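Local coordinates for protein putative phosphosugar isomerases (Salmonella typhimurium LT2, PDB 3FKJ) that probably binds a phosphorylated sugar or related carbohydrate derivative and is thought to act as a sugar isomerase of the SIS-domain family, at residues G72-T75 and S76-V80; P126-P129 and L130-Y133. One frame throughout, in Å; residues are numbered along the deposited sequence.

Contact 1. Residues G72-T75 and S76-V80; sequences GYIT and SNEFV
The carbonyl oxygen of T75 receives two backbone N-H groups from the first turn of the helix that follows. F79 N donates to T75 O at 3.2 Å, nearly straight at 165° and in the carbonyl plane; the bond from E78 N, 3.1 Å from T75 O, is strongly bent and weak. T75 stands at the N-cap position, where strand 70-75 passes straight into helix 76-81 and the axes of the two short segments stand at 102° to each other. Its hydroxyl makes no direct capping bond. Instead a water donates to T75 OG1 at 2.9 Å and accepts from N77 N, also at 2.9 Å, while E249 of the second subunit bonds the same hydroxyl. I74 crosses F79 at about a right angle and sets its CG2 3.7 Å from F79 CD1. The CG1 branch of I74, anti to the backbone N (chi1 -176°), carries CD1 to 3.9 Å from E78 CG. T75 CG2 meets E78 CB at 3.8 Å. The bent E78 chain ends at H246 and G220 of the second subunit. The strand's last carbonyl thus takes up the N-H of F79 and a water that of N77, while the polar ends of T75 and E78 turn to the second subunit.

Contact 2. Residues P126-P129 and L130-Y133; sequences PDTP and LCEY
A short, weakly bonded helical turn, 129-132, interrupts the loop between the parallel strands 118-123 and 136-139 of the SIS domain, and residues 126-133 form its entry and body. Its bonds close after three residues, as in a 3-10 turn. C131 N donates to T128 O at 2.9 Å, with the donor tilted 34° from the carbonyl plane. One residue on, E132 N reaches P129 O at 3.2 Å, coming from above the carbonyl plane. P129 has no N-H to give, which at the first position of a helical turn costs no bond within the turn. L130, the buried member, turns its side chain to V123 and to A109, so that the turn packs on strand 118-123 and on helix 103-115. The T128 hydroxyl bonds back to Q125 O, three residues earlier, within the same loop. Y133 follows the turn, and E132 CG lies 4.3 Å above one face of the Y133 ring, over the centre. C131 bends back over the entry: with SG anti to its carbonyl carbon (chi1 -57°), the sulfur stands 3.3 Å from T128 O and 4.0 Å from T128 OG1.

From the N terminus, the chain reaches contact 1 first, a local turn of consecutive residues at the junction of strand 70-75 and helix 76-81. It then passes through strand 91-97, helix 103-115 and strand 118-123 before contact 2, equally local, closes a turn in the connection to strand 136-139. Within this chain, strands 70-75 and 136-139 are the two outermost of one five-stranded parallel sheet. The contacts are in series, neither enclosing nor crossing the other. The centres of contacts 1 and 2 lie about 18 Å apart. Helix 103-115 is a shared neighbour, meeting F79 and V80 of contact 1 and P129, L130 and Y133 of contact 2. Contact 1 also faces the second subunit, whereas no other chain of the assembly touches contact 2.

Contact 1. Residues G72-T75 and S76-V80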
loop_
_atom_site.group_PDB
_atom_site.type_symbol
_atom_site.label_atom_id
_atom_site.label_comp_id
_atom_site.label_asym_id
_atom_site.label_seq_id
_atom_site.Cartn_x
_atom_site.Cartn_y
_atom_site.Cartn_z
ATOM N N GLY A 72 -8.802 -3.021 7.415
ATOM C CA GLY A 72 -8.155 -3.673 6.292
ATOM C C GLY A 72 -8.444 -2.965 4.995
ATOM O O GLY A 72 -9.435 -2.236 4.887
ATOM N N TYR A 73 -7.578 -3.194 4.007
ATOM C CA TYR A 73 -7.607 -2.487 2.726
ATOM C C TYR A 73 -6.940 -3.348 1.692
ATOM O O TYR A 73 -5.720 -3.526 1.697
ATOM C CB TYR A 73 -6.893 -1.168 2.914
ATOM C CG TYR A 73 -6.712 -0.277 1.708
ATOM C CD1 TYR A 73 -7.668 0.689 1.382
ATOM C CD2 TYR A 73 -5.543 -0.311 0.974
ATOM C CE1 TYR A 73 -7.480 1.540 0.323
ATOM C CE2 TYR A 73 -5.359 0.528 -0.103
ATOM C CZ TYR A 73 -6.323 1.464 -0.399
ATOM O OH TYR A 73 -6.132 2.299 -1.440
ATOM N N ILE A 74 -7.733 -3.988 0.851
ATOM C CA ILE A 74 -7.215 -5.133 0.103
ATOM C C ILE A 74 -7.844 -5.267 -1.295
ATOM O O ILE A 74 -9.025 -5.036 -1.493
ATOM C CB ILE A 74 -7.375 -6.445 0.938
ATOM C CG1 ILE A 74 -6.765 -7.663 0.226
ATOM C CG2 ILE A 74 -8.822 -6.705 1.208
ATOM C CD1 ILE A 74 -5.241 -7.644 0.172
ATOM N N THR A 75 -7.003 -5.630 -2.256
ATOM C CA THR A 75 -7.447 -5.889 -3.616
ATOM C C THR A 75 -8.290 -7.173 -3.621
ATOM O O THR A 75 -7.939 -8.179 -2.981
ATOM C CB THR A 75 -6.269 -5.865 -4.621
ATOM O OG1 THR A 75 -6.775 -5.769 -5.960
ATOM C CG2 THR A 75 -5.303 -7.104 -4.453
ATOM N N SER A 76 -9.398 -7.124 -4.357
ATOM C CA SER A 76 -10.481 -8.081 -4.242
ATOM C C SER A 76 -10.050 -9.522 -4.400
ATOM O O SER A 76 -10.434 -10.369 -3.595
ATOM C CB SER A 76 -11.589 -7.776 -5.250
ATOM O OG SER A 76 -12.141 -6.474 -5.087
ATOM N N ASN A 77 -9.279 -9.808 -5.434
ATOM C CA ASN A 77 -8.927 -11.153 -5.738
ATOM C C ASN A 77 -7.948 -11.751 -4.753
ATOM O O ASN A 77 -7.939 -12.977 -4.570
ATOM C CB ASN A 77 -8.466 -11.324 -7.195
ATOM C CG ASN A 77 -8.922 -12.657 -7.766
ATOM O OD1 ASN A 77 -9.867 -13.244 -7.238
ATOM N ND2 ASN A 77 -8.290 -13.125 -8.836
ATOM N N GLU A 78 -7.145 -10.915 -4.100
ATOM C CA GLU A 78 -6.344 -11.408 -3.010
ATOM C C GLU A 78 -7.182 -11.777 -1.773
ATOM O O GLU A 78 -6.899 -12.796 -1.144
ATOM C CB GLU A 78 -5.239 -10.462 -2.616
ATOM C CG GLU A 78 -4.415 -11.074 -1.482
ATOM C CD GLU A 78 -2.957 -10.807 -1.584
ATOM O OE1 GLU A 78 -2.420 -10.768 -2.705
ATOM O OE2 GLU A 78 -2.349 -10.637 -0.520
ATOM N N PHE A 79 -8.181 -10.946 -1.464
ATOM C CA PHE A 79 -9.163 -11.164 -0.397
ATOM C C PHE A 79 -9.923 -12.466 -0.597
ATOM O O PHE A 79 -10.113 -13.226 0.354
ATOM C CB PHE A 79 -10.146 -9.963 -0.356
ATOM C CG PHE A 79 -11.162 -9.999 0.773
ATOM C CD1 PHE A 79 -10.809 -9.666 2.072
ATOM C CD2 PHE A 79 -12.490 -10.326 0.526
ATOM C CE1 PHE A 79 -11.775 -9.653 3.100
ATOM C CE2 PHE A 79 -13.435 -10.323 1.552
ATOM C CZ PHE A 79 -13.070 -9.986 2.831
ATOM N N VAL A 80 -10.312 -12.719 -1.851
ATOM C CA VAL A 80 -11.001 -13.951 -2.254
ATOM C C VAL A 80 -10.116 -15.161 -2.065
ATOM O O VAL A 80 -10.557 -16.211 -1.553
ATOM C CB VAL A 80 -11.424 -13.877 -3.727
ATOM C CG1 VAL A 80 -11.826 -15.254 -4.301
ATOM C CG2 VAL A 80 -12.538 -12.896 -3.891
HETATM O O HOH W 1 -7.465 -8.327 -7.119
#

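Contact 2. Residues P126-P129 and L130-Y133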
loop_
_atom_site.group_PDB
_atom_site.type_symbol
_atom_site.label_atom_id
_atom_site.label_comp_id
_atom_site.label_asym_id
_atom_site.label_seq_id
_atom_site.Cartn_x
_atom_site.Cartn_y
_atom_site.Cartn_z
ATOM N N PRO A 126 -27.040 0.407 -10.758
ATOM C CA PRO A 126 -27.857 -0.492 -9.937
ATOM C C PRO A 126 -28.208 -1.815 -10.636
ATOM O O PRO A 126 -28.017 -1.950 -11.849
ATOM C CB PRO A 126 -29.110 0.330 -9.676
ATOM C CG PRO A 126 -29.192 1.271 -10.802
ATOM C CD PRO A 126 -27.821 1.565 -11.239
ATOM N N ASP A 127 -28.689 -2.781 -9.854
ATOM C CA ASP A 127 -29.008 -4.138 -10.336
ATOM C C ASP A 127 -27.819 -4.861 -10.978
ATOM O O ASP A 127 -27.990 -5.788 -11.764
ATOM C CB ASP A 127 -30.181 -4.115 -11.329
ATOM C CG ASP A 127 -31.460 -3.615 -10.712
ATOM O OD1 ASP A 127 -31.452 -2.508 -10.133
ATOM O OD2 ASP A 127 -32.484 -4.326 -10.823
ATOM N N THR A 128 -26.614 -4.445 -10.628
ATOM C CA THR A 128 -25.413 -5.038 -11.175
ATOM C C THR A 128 -24.948 -6.149 -10.228
ATOM O O THR A 128 -25.400 -6.213 -9.077
ATOM C CB THR A 128 -24.397 -3.945 -11.446
ATOM O OG1 THR A 128 -24.245 -3.101 -10.288
ATOM C CG2 THR A 128 -24.901 -3.109 -12.656
ATOM N N PRO A 129 -24.134 -7.097 -10.725
ATOM C CA PRO A 129 -23.833 -8.324 -9.957
ATOM C C PRO A 129 -23.335 -8.143 -8.506
ATOM O O PRO A 129 -23.577 -9.013 -7.660
ATOM C CB PRO A 129 -22.749 -9.012 -10.809
ATOM C CG PRO A 129 -23.011 -8.561 -12.160
ATOM C CD PRO A 129 -23.497 -7.136 -12.049
ATOM N N LEU A 130 -22.638 -7.046 -8.230
ATOM C CA LEU A 130 -22.167 -6.787 -6.867
ATOM C C LEU A 130 -23.348 -6.752 -5.890
ATOM O O LEU A 130 -23.251 -7.254 -4.781
ATOM C CB LEU A 130 -21.350 -5.485 -6.802
ATOM C CG LEU A 130 -20.807 -5.065 -5.430
ATOM C CD1 LEU A 130 -20.033 -6.232 -4.840
ATOM C CD2 LEU A 130 -19.926 -3.811 -5.566
ATOM N N CYS A 131 -24.456 -6.162 -6.328
ATOM C CA CYS A 131 -25.671 -6.071 -5.525
ATOM C C CYS A 131 -26.159 -7.401 -4.955
ATOM O O CYS A 131 -26.666 -7.448 -3.852
ATOM C CB CYS A 131 -26.807 -5.432 -6.345
ATOM S SG CYS A 131 -26.337 -3.786 -6.968
ATOM N N GLU A 132 -26.025 -8.484 -5.699
ATOM C CA GLU A 132 -26.501 -9.779 -5.209
ATOM C C GLU A 132 -25.963 -10.105 -3.802
ATOM O O GLU A 132 -26.689 -10.627 -2.941
ATOM C CB GLU A 132 -26.122 -10.887 -6.194
ATOM C CG GLU A 132 -26.792 -12.213 -5.901
ATOM C CD GLU A 132 -26.448 -13.294 -6.911
ATOM O OE1 GLU A 132 -26.433 -13.008 -8.128
ATOM O OE2 GLU A 132 -26.208 -14.441 -6.474
ATOM N N TYR A 133 -24.690 -9.791 -3.575
ATOM C CA TYR A 133 -24.011 -10.118 -2.328
ATOM C C TYR A 133 -23.783 -8.906 -1.430
ATOM O O TYR A 133 -22.963 -8.965 -0.514
ATOM C CB TYR A 133 -22.674 -10.766 -2.656
ATOM C CG TYR A 133 -22.825 -12.034 -3.448
ATOM C CD1 TYR A 133 -23.374 -13.176 -2.866
ATOM C CD2 TYR A 133 -22.446 -12.095 -4.783
ATOM C CE1 TYR A 133 -23.508 -14.351 -3.587
ATOM C CE2 TYR A 133 -22.588 -13.255 -5.511
ATOM C CZ TYR A 133 -23.110 -14.379 -4.909
ATOM O OH TYR A 133 -23.223 -15.529 -5.632
#